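Local coordinates for leucine-rich repeat protein (Bacteroides thetaiotaomicron, PDB 4ECN), which is of unknown function but, as an extracellular leucine-rich repeat protein, probably binds other proteins, at residues Y12-L17 against G116-K121; T58-A63 against R74-Q79; E369-D374 against L450-F455; I383-K388 against I550-M555. All coordinates share one frame; numbering follows the deposited sequence.

Interaction 1: residues Y12-L17 against G116-K121; sequences YVQFKL and GGLLEK
Y12 to F15 pair one for one with L118 to K121 as neighbouring parallel beta strands. The backbone supplies most of the hydrogen bonds. L119 N donates to Y12 O at 2.9 Å with an almost linear N-H...O, and Q14 bonds both ways: its N to L119 O, and its O from K121 N. K16 N continues the ladder to K121 O at 3.0 Å, whereas the bond from Y12 N to G117 O is weak.

Among the polar side chains, E120 reaches across to those of strand 10-18, one carboxylate oxygen toward each of two partners. Q14 NE2 donates to E120 OE2 at 2.8 Å, on its anti side and 30° out of the carboxylate plane. Placed by chi1 (64°), Q14 CG lies 3.8 Å from E120 CG, and the extended chain beyond carries the amide to the carboxylate. K16 NZ makes a long salt bridge of 3.6 Å to E120 OE1. An alanine in place of Q14 would probably leave E120 OE2 without its amide donor and the carboxylate freer to turn.

Apolar contacts suit the other face: V13 runs alongside L119, its CG2 4.1 Å from L119 CD2, and K121 CB packs 3.6 Å from F15 CD1. V113 and L111 of strand 110-113 cover that face, and strand 73-81 pairs with the other edge of strand 10-18 in this DUF4458 domain of the transthyretin clan.

Interaction 2: residues T58-A63 against R74-Q79; sequences TLLLNA and RSDKLQ
N62 and R74 form a hydrogen-bonded pair, and L61 and S75 the adjoining non-hydrogen-bonded pair, of two antiparallel strands in the DUF4458 beta domain. R74 N donates to N62 O at 2.8 Å, and the return bond runs from N62 N to R74 O. Next along, D76 N meets L60 O at 3.2 Å before the strands part.

The close-packed side gathers around L59. Its CD1 lies 3.7 Å from L78 CB, the two side chains crossing at about a right angle, and also against S75. The small S75 fits this buried spot because its OG turns to the carbonyl of the next residue, D76 O, satisfying the hydroxyl locally and letting the leucine methyl lie against it.

The more exposed side is mostly polar and looser. L60 runs alongside D76, its CB near D76 OD2, and the R74 guanidinium lies nearly parallel to the N62 amide (8° between planes), with R74 NH2 3.5 Å from N62 CB. An asparagine serves here because one short amide reaches two acceptors. N62 ND2 approaches R74 O from above the carbonyl plane, making that oxygen doubly held, and it meets D76 OD1 at 3.2 Å in a nearly straight bond (171°), from above the carboxylate plane.

Interaction 3: residues E369-D374 against L450-F455; sequences EELTPD and LQIIYF
L371 lies against I452 and Y454, and D374 meets Q451, where an irregular loop passes over a strand of the leucine-rich repeat sheet. Strand 452-456 is one of its parallel strands, between strands 351-353 and 495-499. In the alternation expected of such a repeat, L450, I453 and F455 face the interior of the solenoid, while I452 and Y454 point to the other side, where the loop lies. The segments run in nearly opposite directions, but even the nearest CA pair, P373 CA and Q451 CA, is 7.9 Å apart, so side chains rather than backbone ladders make the contact.

The apolar part rests on the two branches of L371. Its CD2 packs on I452 CG2 at 3.8 Å, the side chains crossing obliquely, and CD1 reaches Y454 CE1 at 4.3 Å. With CG anti to the backbone N (chi1 -156°), L371 carries both methyls on the strand side. Branched aliphatic residues suit this place because their methyls fill the gap between loop and sheet; I383 and V351 also touch L371, and F366 meets the Y454 ring.

The polar part depends on the glutamine. Its amide offers an acceptor and a donor together, and both are used on one residue: D374 N gives its hydrogen to a lone pair of Q451 OE1 at 3.2 Å, while Q451 NE2 donates to D374 OD1. That second bond comes from above the carboxylate plane, which stands 83° from the amide plane. A water also bridges the segments, donating to T372 O at 2.8 Å and to Q451 OE1 at 2.8 Å.

Interaction 4: residues I383-K388 against I550-M555; sequences IRMHYK and IQIFYM
R384 begins the contact with I552 and Y554. Its aliphatic chain lies across the isoleucine, CD 3.7 Å from I552 CD1, while its NH2 goes on to D495 and Q518. Its backbone oxygen accepts the hydroxyl of Y554, OH to O 2.8 Å. M385, present as selenomethionine, bends its flexible chain back so that CE also touches I552 CD1, at 3.8 Å. The backbone of Y387 sets its CB over one face of the Y554 ring, a CH-pi contact 3.9 Å from CB to the ring centroid. Y387 CG stands anti to the backbone N (chi1 -167°), and from there the ring carries CD2 against Y554 CD1; the two rings meet obliquely, planes at 58°. K388 N adds a weak bond to Y554 OH at 3.5 Å, and K388 NZ turns to D393 and D599.

A tyrosine suits this place because its flat ring packs and its tip is polar; a phenylalanine in place of Y554 would probably leave R384 O without its hydroxyl donor and K388 N without its weak acceptor.

The helical residues around 384-388 thus pack on the side of strand 552-554 that carries I552 and Y554, flanked in the leucine-rich repeat sheet by strands 519-521 and 577-579.

Interactions 1 and 2 belong to one beta domain and share a sheet: strands 10-18 and 73-81 are neighbours, with F15 O and S75 N 2.8 Å apart in a probable hydrogen bond. Interaction 1, a surface contact, follows a continuous backbone ladder; interaction 2, partly buried, has a short one supplemented by side chains. Interactions 3 and 4, also partly buried, lie far off, with centres about 57 Å and 66 Å from that of interaction 1. There, side chains bring loop and helices onto different strands of the repeat sheet, an amide doing the polar work in one and a tyrosine hydroxyl in the other. These two meet where L371 packs on I383.

Interaction 1: residues Y12-L17 against G116-K121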
# COMPACT_ATOMS: atom_id res chain seq x y z
N TYR A 12 -5.12 -52.14 -21.59
CA TYR A 12 -6.33 -52.63 -20.93
C TYR A 12 -6.66 -51.83 -19.68
O TYR A 12 -5.78 -51.26 -19.05
CB TYR A 12 -6.20 -54.12 -20.57
CG TYR A 12 -6.07 -55.01 -21.78
CD1 TYR A 12 -7.19 -55.53 -22.41
CD2 TYR A 12 -4.82 -55.30 -22.33
CE1 TYR A 12 -7.08 -56.33 -23.55
CE2 TYR A 12 -4.70 -56.06 -23.49
CZ TYR A 12 -5.83 -56.58 -24.09
OH TYR A 12 -5.71 -57.35 -25.22
N VAL A 13 -7.96 -51.77 -19.38
CA VAL A 13 -8.53 -51.08 -18.22
C VAL A 13 -9.55 -52.00 -17.56
O VAL A 13 -10.22 -52.78 -18.24
CB VAL A 13 -9.17 -49.70 -18.55
CG1 VAL A 13 -9.57 -48.94 -17.29
CG2 VAL A 13 -8.23 -48.85 -19.37
N GLN A 14 -9.63 -51.90 -16.24
CA GLN A 14 -10.61 -52.57 -15.43
C GLN A 14 -11.00 -51.60 -14.36
O GLN A 14 -10.21 -50.72 -14.03
CB GLN A 14 -10.14 -53.92 -14.88
CG GLN A 14 -8.97 -53.90 -13.90
CD GLN A 14 -8.61 -55.31 -13.46
OE1 GLN A 14 -8.80 -56.30 -14.19
NE2 GLN A 14 -8.06 -55.42 -12.26
N PHE A 15 -12.23 -51.71 -13.86
CA PHE A 15 -12.72 -50.78 -12.85
C PHE A 15 -13.01 -51.52 -11.55
O PHE A 15 -13.43 -52.68 -11.55
CB PHE A 15 -13.97 -50.03 -13.35
CG PHE A 15 -13.70 -49.23 -14.60
CD1 PHE A 15 -13.17 -47.95 -14.53
CD2 PHE A 15 -13.95 -49.77 -15.86
CE1 PHE A 15 -12.90 -47.22 -15.69
CE2 PHE A 15 -13.67 -49.05 -17.02
CZ PHE A 15 -13.15 -47.78 -16.93
N LYS A 16 -12.71 -50.84 -10.44
CA LYS A 16 -12.91 -51.32 -9.08
C LYS A 16 -13.84 -50.31 -8.37
O LYS A 16 -13.47 -49.13 -8.28
CB LYS A 16 -11.53 -51.46 -8.39
CG LYS A 16 -11.33 -52.73 -7.59
CD LYS A 16 -9.99 -52.67 -6.85
CE LYS A 16 -9.58 -53.94 -6.14
NZ LYS A 16 -8.27 -53.78 -5.46
N LEU A 17 -15.07 -50.74 -7.97
CA LEU A 17 -16.06 -49.87 -7.31
C LEU A 17 -15.68 -49.65 -5.83
O LEU A 17 -15.45 -50.61 -5.10
CB LEU A 17 -17.48 -50.46 -7.42
CG LEU A 17 -18.20 -50.25 -8.77
CD1 LEU A 17 -19.34 -51.22 -8.95
CD2 LEU A 17 -18.73 -48.83 -8.91
N GLY A 116 0.29 -52.26 -24.06
CA GLY A 116 0.53 -53.56 -23.42
C GLY A 116 0.43 -53.54 -21.91
O GLY A 116 0.99 -54.41 -21.23
N GLY A 117 -0.29 -52.56 -21.37
CA GLY A 117 -0.47 -52.40 -19.93
C GLY A 117 -1.85 -52.77 -19.42
O GLY A 117 -2.75 -53.06 -20.20
N LEU A 118 -2.00 -52.79 -18.11
CA LEU A 118 -3.27 -53.05 -17.46
C LEU A 118 -3.44 -52.07 -16.35
O LEU A 118 -2.72 -52.11 -15.35
CB LEU A 118 -3.42 -54.50 -16.96
CG LEU A 118 -4.67 -54.82 -16.10
CD1 LEU A 118 -5.99 -54.50 -16.84
CD2 LEU A 118 -4.67 -56.29 -15.71
N LEU A 119 -4.37 -51.15 -16.56
CA LEU A 119 -4.73 -50.09 -15.65
C LEU A 119 -5.94 -50.49 -14.83
O LEU A 119 -6.85 -51.12 -15.36
CB LEU A 119 -5.02 -48.82 -16.47
CG LEU A 119 -5.59 -47.60 -15.74
CD1 LEU A 119 -4.58 -46.97 -14.84
CD2 LEU A 119 -6.09 -46.59 -16.73
N GLU A 120 -5.95 -50.15 -13.55
CA GLU A 120 -7.11 -50.39 -12.71
C GLU A 120 -7.59 -49.05 -12.22
O GLU A 120 -6.86 -48.38 -11.48
CB GLU A 120 -6.83 -51.36 -11.57
CG GLU A 120 -8.09 -51.81 -10.85
CD GLU A 120 -7.85 -52.78 -9.71
OE1 GLU A 120 -7.29 -52.35 -8.66
OE2 GLU A 120 -8.24 -53.96 -9.85
N LYS A 121 -8.77 -48.63 -12.69
CA LYS A 121 -9.32 -47.34 -12.30
C LYS A 121 -10.28 -47.51 -11.13
O LYS A 121 -11.12 -48.40 -11.10
CB LYS A 121 -10.02 -46.62 -13.48
CG LYS A 121 -10.45 -45.17 -13.19
CD LYS A 121 -9.28 -44.18 -13.17
CE LYS A 121 -9.66 -42.80 -12.68
NZ LYS A 121 -9.91 -42.79 -11.21

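Interaction 2: residues T58-A63 against R74-Q79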
# COMPACT_ATOMS: atom_id res chain seq x y z
N THR A 58 -20.01 -51.02 -22.72
CA THR A 58 -20.59 -51.83 -21.66
C THR A 58 -19.64 -53.00 -21.31
O THR A 58 -19.11 -53.66 -22.21
CB THR A 58 -22.00 -52.33 -22.05
OG1 THR A 58 -22.78 -51.23 -22.54
CG2 THR A 58 -22.73 -53.01 -20.89
N LEU A 59 -19.45 -53.22 -20.00
CA LEU A 59 -18.64 -54.28 -19.39
C LEU A 59 -19.41 -54.96 -18.27
O LEU A 59 -20.34 -54.37 -17.73
CB LEU A 59 -17.30 -53.72 -18.83
CG LEU A 59 -16.28 -53.21 -19.84
CD1 LEU A 59 -15.34 -52.22 -19.20
CD2 LEU A 59 -15.53 -54.35 -20.51
N LEU A 60 -19.02 -56.19 -17.92
CA LEU A 60 -19.66 -56.94 -16.84
C LEU A 60 -18.92 -56.73 -15.51
O LEU A 60 -17.71 -56.47 -15.50
CB LEU A 60 -19.73 -58.45 -17.17
CG LEU A 60 -20.56 -58.89 -18.38
CD1 LEU A 60 -20.00 -60.16 -18.99
CD2 LEU A 60 -22.03 -59.07 -18.03
N LEU A 61 -19.65 -56.87 -14.40
CA LEU A 61 -19.15 -56.78 -13.04
C LEU A 61 -18.89 -58.17 -12.47
O LEU A 61 -19.74 -59.06 -12.56
CB LEU A 61 -20.16 -56.03 -12.14
CG LEU A 61 -19.96 -54.54 -11.85
CD1 LEU A 61 -19.81 -53.74 -13.11
CD2 LEU A 61 -21.11 -53.98 -11.04
N ASN A 62 -17.70 -58.36 -11.90
CA ASN A 62 -17.29 -59.60 -11.23
C ASN A 62 -17.31 -59.32 -9.73
O ASN A 62 -16.72 -58.33 -9.29
CB ASN A 62 -15.91 -60.08 -11.73
CG ASN A 62 -15.81 -60.31 -13.22
OD1 ASN A 62 -16.19 -61.36 -13.75
ND2 ASN A 62 -15.23 -59.35 -13.93
N ALA A 63 -18.01 -60.15 -8.94
CA ALA A 63 -18.10 -59.91 -7.50
C ALA A 63 -17.03 -60.69 -6.71
O ALA A 63 -16.80 -61.87 -6.97
CB ALA A 63 -19.49 -60.25 -6.99
N ARG A 74 -15.72 -55.75 -9.49
CA ARG A 74 -14.62 -55.48 -10.41
C ARG A 74 -15.04 -55.73 -11.86
O ARG A 74 -15.69 -56.73 -12.16
CB ARG A 74 -13.39 -56.33 -10.05
CG ARG A 74 -12.14 -56.06 -10.91
CD ARG A 74 -11.08 -57.15 -10.79
NE ARG A 74 -11.65 -58.50 -10.88
CZ ARG A 74 -11.92 -59.14 -12.02
NH1 ARG A 74 -11.68 -58.56 -13.19
NH2 ARG A 74 -12.45 -60.36 -11.99
N SER A 75 -14.64 -54.83 -12.76
CA SER A 75 -14.97 -54.86 -14.18
C SER A 75 -14.04 -55.77 -15.00
O SER A 75 -12.85 -55.89 -14.69
CB SER A 75 -14.89 -53.45 -14.74
OG SER A 75 -14.97 -53.39 -16.16
N ASP A 76 -14.59 -56.35 -16.10
CA ASP A 76 -13.86 -57.13 -17.10
C ASP A 76 -12.82 -56.24 -17.80
O ASP A 76 -12.98 -55.01 -17.82
CB ASP A 76 -14.84 -57.72 -18.16
CG ASP A 76 -15.66 -58.96 -17.81
OD1 ASP A 76 -15.13 -59.85 -17.10
OD2 ASP A 76 -16.76 -59.13 -18.39
N LYS A 77 -11.76 -56.84 -18.39
CA LYS A 77 -10.74 -56.08 -19.13
C LYS A 77 -11.37 -55.35 -20.32
O LYS A 77 -12.21 -55.92 -21.02
CB LYS A 77 -9.60 -56.99 -19.64
CG LYS A 77 -8.37 -57.15 -18.76
CD LYS A 77 -7.33 -58.02 -19.51
CE LYS A 77 -5.99 -58.15 -18.81
NZ LYS A 77 -4.95 -58.77 -19.68
N LEU A 78 -10.97 -54.10 -20.54
CA LEU A 78 -11.45 -53.32 -21.67
C LEU A 78 -10.27 -52.93 -22.57
O LEU A 78 -9.42 -52.14 -22.15
CB LEU A 78 -12.22 -52.08 -21.18
CG LEU A 78 -12.60 -51.01 -22.23
CD1 LEU A 78 -13.51 -51.58 -23.31
CD2 LEU A 78 -13.21 -49.80 -21.56
N GLN A 79 -10.24 -53.46 -23.80
CA GLN A 79 -9.16 -53.12 -24.72
C GLN A 79 -9.43 -51.76 -25.34
O GLN A 79 -10.49 -51.56 -25.95
CB GLN A 79 -8.96 -54.18 -25.79
CG GLN A 79 -7.67 -54.00 -26.59
CD GLN A 79 -7.43 -55.12 -27.57
OE1 GLN A 79 -8.00 -56.22 -27.48
NE2 GLN A 79 -6.52 -54.88 -28.50

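Interaction 3: residues E369-D374 against L450-F455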
# COMPACT_ATOMS: atom_id res chain seq x y z
N GLU A 369 -8.93 4.63 3.52
CA GLU A 369 -9.75 4.78 2.31
C GLU A 369 -9.10 4.09 1.13
O GLU A 369 -7.94 3.66 1.16
CB GLU A 369 -10.12 6.23 1.96
CG GLU A 369 -9.04 7.29 2.12
CD GLU A 369 -9.60 8.67 1.85
OE1 GLU A 369 -10.78 8.93 2.20
OE2 GLU A 369 -8.87 9.49 1.23
N GLU A 370 -9.94 3.86 0.12
CA GLU A 370 -9.59 3.13 -1.08
C GLU A 370 -9.48 4.09 -2.27
O GLU A 370 -9.86 5.26 -2.19
CB GLU A 370 -10.68 2.06 -1.32
CG GLU A 370 -10.25 0.81 -2.08
CD GLU A 370 -11.28 -0.31 -2.09
OE1 GLU A 370 -11.88 -0.58 -1.01
OE2 GLU A 370 -11.46 -0.94 -3.16
N LEU A 371 -8.89 3.60 -3.34
CA LEU A 371 -8.74 4.32 -4.59
C LEU A 371 -10.01 4.08 -5.39
O LEU A 371 -10.35 2.91 -5.65
CB LEU A 371 -7.47 3.81 -5.28
CG LEU A 371 -6.84 4.74 -6.26
CD1 LEU A 371 -5.76 5.54 -5.58
CD2 LEU A 371 -6.18 3.95 -7.35
N THR A 372 -10.78 5.13 -5.66
CA THR A 372 -12.07 4.94 -6.33
C THR A 372 -12.24 5.83 -7.56
O THR A 372 -11.62 6.89 -7.63
CB THR A 372 -13.25 5.21 -5.37
OG1 THR A 372 -13.15 6.53 -4.83
CG2 THR A 372 -13.40 4.16 -4.28
N PRO A 373 -13.13 5.45 -8.50
CA PRO A 373 -13.33 6.31 -9.67
C PRO A 373 -14.01 7.62 -9.29
O PRO A 373 -14.84 7.67 -8.37
CB PRO A 373 -14.22 5.46 -10.58
CG PRO A 373 -14.14 4.06 -10.04
CD PRO A 373 -13.96 4.23 -8.59
N ASP A 374 -13.62 8.69 -10.02
CA ASP A 374 -14.13 10.06 -9.94
C ASP A 374 -14.12 10.56 -8.50
O ASP A 374 -15.18 10.65 -7.86
CB ASP A 374 -15.53 10.15 -10.55
CG ASP A 374 -15.60 9.73 -12.00
OD1 ASP A 374 -15.04 10.46 -12.86
OD2 ASP A 374 -16.26 8.70 -12.28
N LEU A 450 -9.07 6.40 -18.03
CA LEU A 450 -8.15 6.11 -16.93
C LEU A 450 -7.60 7.41 -16.36
O LEU A 450 -7.11 8.25 -17.11
CB LEU A 450 -7.02 5.19 -17.40
CG LEU A 450 -6.38 4.24 -16.38
CD1 LEU A 450 -7.37 3.21 -15.88
CD2 LEU A 450 -5.22 3.48 -17.00
N GLN A 451 -7.76 7.57 -15.03
CA GLN A 451 -7.37 8.73 -14.22
C GLN A 451 -6.13 8.46 -13.37
O GLN A 451 -5.30 9.36 -13.20
CB GLN A 451 -8.52 9.12 -13.27
CG GLN A 451 -9.82 9.47 -13.97
CD GLN A 451 -10.99 9.58 -13.04
OE1 GLN A 451 -11.14 8.81 -12.07
NE2 GLN A 451 -11.89 10.50 -13.36
N ILE A 452 -6.04 7.25 -12.79
CA ILE A 452 -4.95 6.85 -11.91
C ILE A 452 -4.49 5.42 -12.25
O ILE A 452 -5.34 4.53 -12.36
CB ILE A 452 -5.43 6.95 -10.43
CG1 ILE A 452 -5.90 8.37 -10.06
CG2 ILE A 452 -4.36 6.50 -9.47
CD1 ILE A 452 -6.76 8.40 -8.88
N ILE A 453 -3.16 5.20 -12.40
CA ILE A 453 -2.56 3.89 -12.67
C ILE A 453 -1.40 3.69 -11.65
O ILE A 453 -0.54 4.56 -11.50
CB ILE A 453 -2.12 3.66 -14.15
CG1 ILE A 453 -1.83 2.19 -14.43
CG2 ILE A 453 -0.99 4.57 -14.62
CD1 ILE A 453 -1.96 1.79 -15.87
N TYR A 454 -1.44 2.57 -10.90
CA TYR A 454 -0.45 2.22 -9.89
C TYR A 454 0.20 0.87 -10.19
O TYR A 454 -0.48 -0.14 -10.40
CB TYR A 454 -1.10 2.18 -8.48
CG TYR A 454 -1.13 3.47 -7.68
CD1 TYR A 454 -1.75 4.61 -8.18
CD2 TYR A 454 -0.70 3.51 -6.36
CE1 TYR A 454 -1.84 5.78 -7.43
CE2 TYR A 454 -0.78 4.68 -5.60
CZ TYR A 454 -1.37 5.81 -6.13
OH TYR A 454 -1.43 6.98 -5.40
N PHE A 455 1.54 0.89 -10.27
CA PHE A 455 2.45 -0.24 -10.42
C PHE A 455 3.40 -0.22 -9.30
O PHE A 455 4.00 0.83 -9.05
CB PHE A 455 3.23 -0.20 -11.73
CG PHE A 455 2.48 -0.02 -13.01
CD1 PHE A 455 2.03 -1.12 -13.73
CD2 PHE A 455 2.33 1.24 -13.58
CE1 PHE A 455 1.38 -0.96 -14.95
CE2 PHE A 455 1.70 1.40 -14.80
CZ PHE A 455 1.21 0.30 -15.48
O HOH W 1 -10.57 8.85 -9.35

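Interaction 4: residues I383-K388 against I550-M555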
# COMPACT_ATOMS: atom_id res chain seq x y z
N ILE A 383 -5.00 10.98 -1.06
CA ILE A 383 -4.38 9.78 -1.63
C ILE A 383 -2.98 10.13 -2.15
O ILE A 383 -2.05 9.34 -1.93
CB ILE A 383 -5.27 9.15 -2.76
CG1 ILE A 383 -6.59 8.53 -2.20
CG2 ILE A 383 -4.49 8.11 -3.57
CD1 ILE A 383 -6.47 7.37 -1.08
N ARG A 384 -2.83 11.30 -2.82
CA ARG A 384 -1.51 11.73 -3.31
C ARG A 384 -0.51 12.00 -2.13
O ARG A 384 0.69 11.76 -2.28
CB ARG A 384 -1.65 13.00 -4.15
CG ARG A 384 -2.21 12.79 -5.53
CD ARG A 384 -2.71 14.08 -6.10
NE ARG A 384 -2.83 14.02 -7.56
CZ ARG A 384 -3.05 15.06 -8.35
NH1 ARG A 384 -3.18 16.28 -7.83
NH2 ARG A 384 -3.12 14.91 -9.66
N MSE A 385 -1.03 12.48 -0.98
CA MSE A 385 -0.23 12.80 0.20
C MSE A 385 0.01 11.56 1.08
O MSE A 385 0.72 11.69 2.10
CB MSE A 385 -0.91 13.92 1.06
CG MSE A 385 -0.97 15.32 0.41
SE MSE A 385 0.70 16.03 -0.38
CE MSE A 385 0.48 15.41 -2.19
N HIS A 386 -0.54 10.37 0.70
CA HIS A 386 -0.36 9.16 1.51
C HIS A 386 1.12 8.81 1.63
O HIS A 386 1.57 8.64 2.77
CB HIS A 386 -1.15 7.97 0.99
CG HIS A 386 -1.15 6.82 1.94
ND1 HIS A 386 -0.29 5.74 1.78
CD2 HIS A 386 -1.89 6.63 3.06
CE1 HIS A 386 -0.56 4.91 2.78
NE2 HIS A 386 -1.50 5.41 3.59
N TYR A 387 1.90 8.78 0.49
CA TYR A 387 3.34 8.47 0.54
C TYR A 387 4.05 9.39 1.56
O TYR A 387 4.79 8.90 2.42
CB TYR A 387 4.03 8.58 -0.84
CG TYR A 387 5.43 7.97 -0.85
CD1 TYR A 387 5.62 6.61 -1.08
CD2 TYR A 387 6.55 8.75 -0.59
CE1 TYR A 387 6.90 6.05 -1.06
CE2 TYR A 387 7.84 8.19 -0.55
CZ TYR A 387 8.00 6.83 -0.79
OH TYR A 387 9.27 6.28 -0.76
N LYS A 388 3.76 10.69 1.49
CA LYS A 388 4.36 11.70 2.37
C LYS A 388 4.09 11.37 3.84
O LYS A 388 5.03 11.38 4.63
CB LYS A 388 3.82 13.09 2.01
CG LYS A 388 4.66 14.22 2.56
CD LYS A 388 4.25 15.58 2.00
CE LYS A 388 3.00 16.20 2.60
NZ LYS A 388 3.29 16.99 3.82
N ILE A 550 3.94 18.42 -14.44
CA ILE A 550 4.26 17.72 -13.18
C ILE A 550 4.09 18.70 -12.03
O ILE A 550 4.59 19.83 -12.12
CB ILE A 550 5.69 17.06 -13.18
CG1 ILE A 550 5.97 16.17 -14.42
CG2 ILE A 550 6.02 16.32 -11.85
CD1 ILE A 550 5.33 14.79 -14.44
N GLN A 551 3.37 18.25 -10.98
CA GLN A 551 3.06 18.97 -9.75
C GLN A 551 3.66 18.26 -8.53
O GLN A 551 4.15 18.93 -7.61
CB GLN A 551 1.52 19.08 -9.60
CG GLN A 551 0.83 19.98 -10.63
CD GLN A 551 -0.68 19.93 -10.57
OE1 GLN A 551 -1.30 19.63 -9.54
NE2 GLN A 551 -1.30 20.20 -11.71
N ILE A 552 3.62 16.91 -8.52
CA ILE A 552 4.14 16.07 -7.44
C ILE A 552 5.17 15.12 -7.99
O ILE A 552 4.88 14.35 -8.91
CB ILE A 552 2.98 15.30 -6.73
CG1 ILE A 552 1.97 16.29 -6.10
CG2 ILE A 552 3.51 14.29 -5.71
CD1 ILE A 552 0.64 15.74 -5.94
N PHE A 553 6.36 15.14 -7.42
CA PHE A 553 7.39 14.23 -7.84
C PHE A 553 8.05 13.57 -6.60
O PHE A 553 8.71 14.23 -5.80
CB PHE A 553 8.40 14.96 -8.73
CG PHE A 553 9.43 14.09 -9.41
CD1 PHE A 553 9.08 12.86 -9.94
CD2 PHE A 553 10.73 14.55 -9.60
CE1 PHE A 553 10.03 12.06 -10.57
CE2 PHE A 553 11.68 13.76 -10.25
CZ PHE A 553 11.32 12.52 -10.73
N TYR A 554 7.78 12.26 -6.41
CA TYR A 554 8.39 11.41 -5.39
C TYR A 554 9.47 10.58 -6.02
O TYR A 554 9.17 9.76 -6.87
CB TYR A 554 7.35 10.48 -4.74
CG TYR A 554 6.27 11.10 -3.90
CD1 TYR A 554 6.54 11.53 -2.60
CD2 TYR A 554 4.94 11.11 -4.32
CE1 TYR A 554 5.52 12.02 -1.77
CE2 TYR A 554 3.92 11.59 -3.50
CZ TYR A 554 4.22 12.06 -2.23
OH TYR A 554 3.23 12.54 -1.41
N MSE A 555 10.73 10.80 -5.65
CA MSE A 555 11.83 10.00 -6.21
C MSE A 555 12.85 9.63 -5.10
O MSE A 555 14.05 9.52 -5.35
CB MSE A 555 12.51 10.70 -7.39
CG MSE A 555 12.92 12.13 -7.09
SE MSE A 555 14.38 12.62 -8.23
CE MSE A 555 15.81 11.60 -7.35